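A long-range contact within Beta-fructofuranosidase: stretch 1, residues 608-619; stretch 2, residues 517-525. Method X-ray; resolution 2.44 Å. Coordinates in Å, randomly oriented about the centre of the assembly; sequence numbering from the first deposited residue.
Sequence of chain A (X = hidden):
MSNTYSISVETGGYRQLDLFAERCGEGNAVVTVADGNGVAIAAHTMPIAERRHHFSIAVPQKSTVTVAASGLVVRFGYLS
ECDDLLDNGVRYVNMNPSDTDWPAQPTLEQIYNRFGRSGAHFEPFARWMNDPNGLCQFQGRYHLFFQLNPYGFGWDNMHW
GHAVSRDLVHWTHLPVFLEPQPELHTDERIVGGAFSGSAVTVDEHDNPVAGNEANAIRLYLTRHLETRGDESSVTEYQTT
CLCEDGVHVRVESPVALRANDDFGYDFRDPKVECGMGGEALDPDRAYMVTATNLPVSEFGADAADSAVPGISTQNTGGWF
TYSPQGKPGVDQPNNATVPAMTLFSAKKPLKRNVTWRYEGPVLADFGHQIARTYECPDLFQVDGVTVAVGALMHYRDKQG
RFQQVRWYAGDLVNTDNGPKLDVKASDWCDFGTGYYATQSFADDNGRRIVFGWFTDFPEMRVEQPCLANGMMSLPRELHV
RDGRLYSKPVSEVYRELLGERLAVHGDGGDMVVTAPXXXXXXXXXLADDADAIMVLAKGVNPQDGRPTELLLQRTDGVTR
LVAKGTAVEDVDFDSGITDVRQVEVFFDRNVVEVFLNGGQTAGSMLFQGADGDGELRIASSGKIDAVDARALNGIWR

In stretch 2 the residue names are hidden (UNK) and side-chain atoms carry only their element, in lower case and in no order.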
# COMPACT_ATOMS: atom_id res chain seq x y z
N GLN A 608 -8.51 -4.77 -15.55
CA GLN A 608 -9.76 -4.05 -15.79
C GLN A 608 -10.73 -4.94 -16.56
O GLN A 608 -10.62 -5.11 -17.78
CB GLN A 608 -9.50 -2.76 -16.56
CG GLN A 608 -10.73 -1.91 -16.77
CD GLN A 608 -11.36 -1.47 -15.45
OE1 GLN A 608 -10.77 -0.70 -14.70
NE2 GLN A 608 -12.57 -1.95 -15.18
N GLY A 609 -11.70 -5.52 -15.85
CA GLY A 609 -12.78 -6.21 -16.51
C GLY A 609 -13.76 -5.25 -17.14
O GLY A 609 -13.82 -4.07 -16.81
N ALA A 610 -14.55 -5.77 -18.08
CA ALA A 610 -15.54 -4.94 -18.76
C ALA A 610 -16.57 -4.41 -17.77
O ALA A 610 -16.87 -5.05 -16.75
CB ALA A 610 -16.23 -5.74 -19.86
N ASP A 611 -17.10 -3.23 -18.06
CA ASP A 611 -18.14 -2.66 -17.23
C ASP A 611 -19.43 -3.47 -17.37
O ASP A 611 -19.68 -4.10 -18.40
CB ASP A 611 -18.40 -1.20 -17.60
CG ASP A 611 -18.93 -0.39 -16.43
OD1 ASP A 611 -18.55 -0.67 -15.28
OD2 ASP A 611 -19.74 0.54 -16.67
N GLY A 612 -20.24 -3.45 -16.32
CA GLY A 612 -21.46 -4.23 -16.32
C GLY A 612 -21.25 -5.61 -15.72
O GLY A 612 -20.53 -5.75 -14.73
N ASP A 613 -21.87 -6.62 -16.31
CA ASP A 613 -21.80 -7.97 -15.75
C ASP A 613 -20.54 -8.69 -16.21
O ASP A 613 -20.03 -8.46 -17.31
CB ASP A 613 -23.04 -8.77 -16.15
CG ASP A 613 -24.30 -8.29 -15.46
OD1 ASP A 613 -24.19 -7.50 -14.50
OD2 ASP A 613 -25.40 -8.71 -15.88
N GLY A 614 -20.04 -9.57 -15.34
CA GLY A 614 -18.94 -10.45 -15.66
C GLY A 614 -19.39 -11.89 -15.82
O GLY A 614 -20.58 -12.20 -15.90
N GLU A 615 -18.40 -12.78 -15.86
CA GLU A 615 -18.68 -14.20 -16.02
C GLU A 615 -17.48 -15.01 -15.54
O GLU A 615 -16.34 -14.67 -15.84
CB GLU A 615 -19.00 -14.55 -17.48
CG GLU A 615 -18.87 -16.03 -17.81
CD GLU A 615 -19.60 -16.42 -19.09
OE1 GLU A 615 -20.84 -16.29 -19.13
OE2 GLU A 615 -18.93 -16.86 -20.05
N LEU A 616 -17.76 -16.07 -14.79
CA LEU A 616 -16.76 -17.03 -14.34
C LEU A 616 -16.99 -18.35 -15.06
O LEU A 616 -18.12 -18.86 -15.07
CB LEU A 616 -16.82 -17.23 -12.83
CG LEU A 616 -16.03 -18.41 -12.27
CD1 LEU A 616 -14.54 -18.18 -12.43
CD2 LEU A 616 -16.40 -18.65 -10.81
N ARG A 617 -15.94 -18.91 -15.64
CA ARG A 617 -16.03 -20.13 -16.42
C ARG A 617 -15.00 -21.12 -15.89
O ARG A 617 -13.83 -20.78 -15.73
CB ARG A 617 -15.79 -19.85 -17.91
CG ARG A 617 -16.16 -20.99 -18.85
CD ARG A 617 -16.27 -20.50 -20.28
NE ARG A 617 -17.50 -19.74 -20.51
CZ ARG A 617 -18.60 -20.24 -21.06
NH1 ARG A 617 -18.63 -21.51 -21.46
NH2 ARG A 617 -19.67 -19.47 -21.23
N ILE A 618 -15.45 -22.35 -15.61
CA ILE A 618 -14.62 -23.36 -14.97
C ILE A 618 -14.70 -24.65 -15.77
O ILE A 618 -15.79 -25.10 -16.12
CB ILE A 618 -15.06 -23.61 -13.51
CG1 ILE A 618 -15.05 -22.31 -12.71
CG2 ILE A 618 -14.17 -24.65 -12.85
CD1 ILE A 618 -15.89 -22.37 -11.46
N ALA A 619 -13.54 -25.23 -16.06
CA ALA A 619 -13.45 -26.50 -16.76
C ALA A 619 -12.20 -27.23 -16.30
O ALA A 619 -11.18 -26.60 -16.00
CB ALA A 619 -13.43 -26.32 -18.28
N UNK A 517 -22.48 -6.95 -11.87
CA UNK A 517 -21.54 -5.86 -11.65
C UNK A 517 -20.08 -6.24 -11.76
O UNK A 517 -19.22 -5.44 -11.39
N UNK A 518 -19.78 -7.44 -12.27
CA UNK A 518 -18.41 -7.94 -12.43
C UNK A 518 -17.63 -7.88 -11.12
O UNK A 518 -16.44 -7.57 -11.10
n UNK A 518 -16.15 -7.57 -15.38
o UNK A 518 -16.38 -9.17 -13.82
c UNK A 518 -17.67 -7.18 -13.54
c UNK A 518 -16.67 -8.06 -14.26
N UNK A 519 -18.31 -8.21 -10.02
CA UNK A 519 -17.67 -8.29 -8.71
C UNK A 519 -18.22 -9.53 -8.01
O UNK A 519 -19.42 -9.58 -7.71
c UNK A 519 -17.93 -7.03 -7.88
N UNK A 520 -17.36 -10.51 -7.77
CA UNK A 520 -17.83 -11.79 -7.24
C UNK A 520 -16.74 -12.44 -6.40
O UNK A 520 -15.58 -12.04 -6.41
c UNK A 520 -15.00 -13.95 -10.93
o UNK A 520 -13.96 -14.34 -11.75
c UNK A 520 -17.10 -13.17 -9.27
c UNK A 520 -16.39 -14.33 -9.02
c UNK A 520 -15.35 -14.73 -9.84
c UNK A 520 -18.24 -12.74 -8.38
c UNK A 520 -15.69 -12.79 -11.20
c UNK A 520 -16.73 -12.40 -10.38
N UNK A 521 -17.16 -13.47 -5.67
CA UNK A 521 -16.28 -14.36 -4.92
C UNK A 521 -16.53 -15.78 -5.39
O UNK A 521 -17.68 -16.15 -5.68
o UNK A 521 -14.88 -18.65 -0.28
c UNK A 521 -14.41 -16.54 -1.27
c UNK A 521 -15.28 -17.58 -1.04
c UNK A 521 -16.08 -15.41 -2.58
c UNK A 521 -16.95 -16.46 -2.32
c UNK A 521 -14.81 -15.46 -2.03
c UNK A 521 -16.52 -14.22 -3.41
c UNK A 521 -16.56 -17.54 -1.56
N UNK A 522 -15.48 -16.59 -5.48
CA UNK A 522 -15.63 -17.98 -5.89
C UNK A 522 -14.73 -18.88 -5.07
O UNK A 522 -13.54 -18.59 -4.89
c UNK A 522 -15.33 -18.15 -7.38
N UNK A 523 -15.29 -19.99 -4.59
CA UNK A 523 -14.56 -21.03 -3.87
C UNK A 523 -14.74 -22.33 -4.64
O UNK A 523 -15.84 -22.89 -4.68
n UNK A 523 -14.80 -22.52 -0.45
o UNK A 523 -13.23 -22.65 -2.05
c UNK A 523 -14.28 -22.18 -1.62
c UNK A 523 -15.06 -21.16 -2.43
N UNK A 524 -13.66 -22.82 -5.25
CA UNK A 524 -13.69 -23.99 -6.11
C UNK A 524 -12.82 -25.08 -5.49
O UNK A 524 -11.69 -24.81 -5.08
c UNK A 524 -13.33 -24.89 -8.44
c UNK A 524 -14.01 -22.50 -8.11
c UNK A 524 -13.21 -23.67 -7.54
N UNK A 525 -13.35 -26.30 -5.43
CA UNK A 525 -12.65 -27.46 -4.89
C UNK A 525 -12.38 -28.44 -6.02
O UNK A 525 -13.32 -28.94 -6.65
c UNK A 525 -14.34 -26.59 -1.89
c UNK A 525 -13.42 -27.38 -2.49
n UNK A 525 -13.79 -26.14 -0.71
c UNK A 525 -12.58 -26.64 -0.59
c UNK A 525 -13.46 -28.12 -3.78
n UNK A 525 -12.32 -27.39 -1.65
O HOH W 1 -15.87 -11.57 -15.18

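Position 517 carries no side-chain atoms, which makes it glycine, G517. Its phi of 66° suits a residue without a CB, and its backbone N donates a hydrogen bond to D613 OD1 (3.2 Å).

At position 518 the side chain has two carbons, the second bearing one oxygen and one nitrogen. This is the carboxamide of asparagine. The nitrogen lies against the loop of stretch 1 and the oxygen near G614. Named as N518, the residue donates a hydrogen bond from ND2 to A610 O (3.0 Å, 167°), while its OD1 sits 3.4 Å from G614 CA. A CB on G614 would fall 2.0 Å from N518 OD1, and one on G609 would fall 2.7 Å from N518 ND2, so both glycines leave room for the amide. Water 1 donates to N518 OD1 (2.8 Å) and accepts from E615 N (2.9 Å), linking the amide to the start of the strand.

Position 519 has a single side-chain carbon, pointing away from stretch 1 and touching none of it: alanine, A519.

Position 520 shows one carbon followed by a six-carbon ring bearing an oxygen, directed toward L616. The oxygen identifies tyrosine rather than phenylalanine. Y520 CE2 lies 4.2 Å from L616 CB, and Y520 OH approaches L616 CD1 to 3.9 Å.

The same set of atoms recurs at position 521, but there the CB points away and the ring does not reach stretch 1. This is Y521.

Position 522 has one carbon, pointing toward stretch 1 and packed against L616. It is alanine, and A522 CB lies 3.6 Å from L616 CD2.

Position 523 has two carbons, the second carrying one oxygen and one nitrogen, and reaches nothing of stretch 1; it is asparagine, N523.

Position 524 has three carbons, one bearing the other two. This beta-branched apolar side chain, turned toward I618, is valine. V524 CG2 meets I618 CD1 at 3.8 Å.

At position 525 a carbon leads to a five-membered ring of three carbons and two nitrogens, the imidazole of histidine. H525 is out of reach of stretch 1.

The contact thus has two parts. At the loop end, backbone and carboxamide hydrogen bonds hold the two stretches close, with CA atoms of G614 and N518 4.1 Å apart. Beyond it, the strands run nearly parallel (19°) and separate to 8.3 Å at closest approach, so side chains bridge the gap: L616 packs against Y520 and A522, and I618 against V524.

Stretch 2 (517-525) GNAYYANVH
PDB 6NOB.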